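Local coordinates for DNA translocase coupling protein (Clostridium perfringens, PDB 6O1W) that probably binds DNA and ATP as an FtsK/SpoIIIE-family coupling protein, thought to drive plasmid DNA transfer during conjugation, at residues A[190-195]-A[229-234]. Residues are numbered along the deposited sequence; the frame is centred on the assembly and turned at random.
With BGC (beta-D-glucopyranose), chain E.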
loop_
_atom_site.group_PDB
_atom_site.type_symbol
_atom_site.label_atom_id
_atom_site.label_comp_id
_atom_site.label_asym_id
_atom_site.label_seq_id
_atom_site.Cartn_x
_atom_site.Cartn_y
_atom_site.Cartn_z
ATOM N N LYS A 190 26.485 -1.868 8.233
ATOM C CA LYS A 190 26.895 -3.270 8.375
ATOM C C LYS A 190 25.808 -4.213 7.822
ATOM O O LYS A 190 26.128 -5.205 7.195
ATOM C CB LYS A 190 27.190 -3.636 9.853
ATOM C CG LYS A 190 28.395 -2.902 10.451
ATOM C CD LYS A 190 28.654 -3.362 11.886
ATOM C CE LYS A 190 29.353 -2.319 12.737
ATOM N NZ LYS A 190 30.759 -2.086 12.321
ATOM N N LEU A 191 24.536 -3.920 8.077
ATOM C CA LEU A 191 23.435 -4.770 7.612
ATOM C C LEU A 191 23.332 -4.790 6.107
ATOM O O LEU A 191 23.273 -5.867 5.531
ATOM C CB LEU A 191 22.074 -4.345 8.206
ATOM C CG LEU A 191 20.826 -5.038 7.570
ATOM C CD1 LEU A 191 20.835 -6.538 7.857
ATOM C CD2 LEU A 191 19.497 -4.362 8.023
ATOM N N PHE A 192 23.302 -3.616 5.477
ATOM C CA PHE A 192 23.116 -3.522 4.025
ATOM C C PHE A 192 24.323 -4.018 3.216
ATOM O O PHE A 192 24.132 -4.523 2.111
ATOM C CB PHE A 192 22.670 -2.114 3.600
ATOM C CG PHE A 192 21.199 -1.941 3.890
ATOM C CD1 PHE A 192 20.235 -2.568 3.097
ATOM C CD2 PHE A 192 20.772 -1.185 4.976
ATOM C CE1 PHE A 192 18.874 -2.412 3.366
ATOM C CE2 PHE A 192 19.399 -1.052 5.267
ATOM C CZ PHE A 192 18.461 -1.679 4.470
ATOM N N LYS A 193 25.533 -3.890 3.767
ATOM C CA LYS A 193 26.738 -4.436 3.137
ATOM C C LYS A 193 26.666 -5.990 3.229
ATOM O O LYS A 193 26.943 -6.668 2.259
ATOM C CB LYS A 193 28.006 -3.868 3.806
ATOM C CG LYS A 193 29.320 -4.483 3.316
ATOM C CD LYS A 193 29.531 -4.249 1.839
ATOM C CE LYS A 193 30.966 -4.512 1.462
ATOM N NZ LYS A 193 31.077 -5.279 0.192
ATOM N N TYR A 194 26.196 -6.530 4.350
ATOM C CA TYR A 194 25.989 -7.965 4.495
ATOM C C TYR A 194 24.944 -8.498 3.473
ATOM O O TYR A 194 25.177 -9.538 2.848
ATOM C CB TYR A 194 25.536 -8.302 5.929
ATOM C CG TYR A 194 24.935 -9.690 6.022
ATOM C CD1 TYR A 194 25.740 -10.830 5.932
ATOM C CD2 TYR A 194 23.561 -9.870 6.129
ATOM C CE1 TYR A 194 25.185 -12.112 5.976
ATOM C CE2 TYR A 194 22.998 -11.144 6.188
ATOM C CZ TYR A 194 23.809 -12.261 6.076
ATOM O OH TYR A 194 23.246 -13.512 6.075
ATOM N N LEU A 195 23.768 -7.829 3.365
ATOM C CA LEU A 195 22.669 -8.232 2.481
ATOM C C LEU A 195 23.063 -8.183 1.016
ATOM O O LEU A 195 22.684 -9.071 0.261
ATOM C CB LEU A 195 21.429 -7.364 2.724
ATOM C CG LEU A 195 20.701 -7.477 4.059
ATOM C CD1 LEU A 195 19.690 -6.334 4.202
ATOM C CD2 LEU A 195 20.011 -8.846 4.211
ATOM N N ILE A 229 14.850 -14.018 3.051
ATOM C CA ILE A 229 15.209 -12.940 3.960
ATOM C C ILE A 229 14.223 -11.764 3.751
ATOM O O ILE A 229 14.087 -11.275 2.629
ATOM C CB ILE A 229 16.682 -12.467 3.776
ATOM C CG1 ILE A 229 17.685 -13.592 4.159
ATOM C CG2 ILE A 229 16.934 -11.205 4.613
ATOM C CD1 ILE A 229 19.142 -13.385 3.632
ATOM N N ILE A 230 13.545 -11.307 4.827
ATOM C CA ILE A 230 12.664 -10.145 4.747
ATOM C C ILE A 230 13.303 -8.975 5.492
ATOM O O ILE A 230 13.775 -9.124 6.619
ATOM C CB ILE A 230 11.184 -10.421 5.146
ATOM C CG1 ILE A 230 10.311 -9.121 4.950
ATOM C CG2 ILE A 230 11.054 -11.065 6.545
ATOM C CD1 ILE A 230 8.925 -9.102 5.544
ATOM N N VAL A 231 13.383 -7.834 4.825
ATOM C CA VAL A 231 13.990 -6.621 5.368
ATOM C C VAL A 231 12.884 -5.579 5.469
ATOM O O VAL A 231 12.333 -5.167 4.452
ATOM C CB VAL A 231 15.165 -6.122 4.492
ATOM C CG1 VAL A 231 15.893 -4.957 5.161
ATOM C CG2 VAL A 231 16.129 -7.255 4.146
ATOM N N VAL A 232 12.556 -5.175 6.678
ATOM C CA VAL A 232 11.475 -4.222 6.898
ATOM C C VAL A 232 12.097 -2.901 7.257
ATOM O O VAL A 232 12.833 -2.822 8.234
ATOM C CB VAL A 232 10.455 -4.698 7.973
ATOM C CG1 VAL A 232 9.265 -3.722 8.082
ATOM C CG2 VAL A 232 9.962 -6.106 7.681
ATOM N N ILE A 233 11.835 -1.882 6.451
ATOM C CA ILE A 233 12.367 -0.549 6.695
ATOM C C ILE A 233 11.147 0.256 7.098
ATOM O O ILE A 233 10.273 0.529 6.269
ATOM C CB ILE A 233 13.090 -0.016 5.415
ATOM C CG1 ILE A 233 14.328 -0.908 5.057
ATOM C CG2 ILE A 233 13.442 1.468 5.537
ATOM C CD1 ILE A 233 14.873 -0.727 3.643
ATOM N N ASP A 234 11.062 0.592 8.384
ATOM C CA ASP A 234 9.936 1.351 8.937
ATOM C C ASP A 234 9.780 2.711 8.276
ATOM O O ASP A 234 8.654 3.122 8.006
ATOM C CB ASP A 234 10.077 1.524 10.456
ATOM C CG ASP A 234 8.846 2.173 11.083
ATOM O OD1 ASP A 234 7.799 1.475 11.210
ATOM O OD2 ASP A 234 8.919 3.377 11.424
HETATM C C2 BGC E . 24.432 -12.145 10.167
HETATM C C3 BGC E . 25.873 -11.650 10.161
HETATM C C4 BGC E . 25.924 -10.206 9.676
HETATM C C5 BGC E . 24.995 -9.335 10.519
HETATM C C6 BGC E . 24.890 -7.918 10.007
HETATM C C1 BGC E . 23.581 -11.212 11.025
HETATM O O1 BGC E . 22.264 -11.647 11.041
HETATM O O2 BGC E . 24.371 -13.476 10.668
HETATM O O3 BGC E . 26.675 -12.488 9.338
HETATM O O4 BGC E . 27.248 -9.691 9.758
HETATM O O5 BGC E . 23.665 -9.883 10.506
HETATM O O6 BGC E . 23.974 -7.164 10.787
#
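Leu195 and Val231 meet tip to tip, with CD1 of Leu195 3.7 Å from CG2 of Val231, and together they form the middle of a wholly apolar contact between helix 185-209 and strand 229-233. The other branch, CD2, reaches back to Ile229 CG2, 3.9 Å away, the two side chains crossing at an angle. With CG of Leu195 anti to its own carbonyl carbon (chi1 -67°), its two methyls are divided between two residues of one strand face.

Phe192, one turn earlier, reaches the far end of that face with the tip of its ring. CZ comes within 3.8 Å of Ile233 CD1, which sits at the ring edge, near its plane; Val231 CG1 is a looser neighbour at 4.2 Å from the same CZ. Leu191 CD2, from the same helix, lies above one face, toward the rim. The axes of segments 190-195 and 229-233 make an angle of 147° and approach to 11.9 Å. No hydrogen bond joins them; the contacts are all between apolar side-chain carbons.

Tyr194 turns to the glucose instead. BGC C4 lies above its ring, offset toward the rim, 3.8 Å from CG, an arrangement consistent with a CH-pi contact, while Tyr161 and Gln180 hydrogen-bond the sugar.

This is helix-on-sheet packing in the P-loop NTPase core. Strand 229-233 lies between strands 159-163 and 272-278; helix 185-209 covers one face of it and helix 142-155, which begins within the Walker A motif, packs on Ile230 and Val232 from the other. Helix 247-266 flanks the contact, touching Phe192 and Leu195.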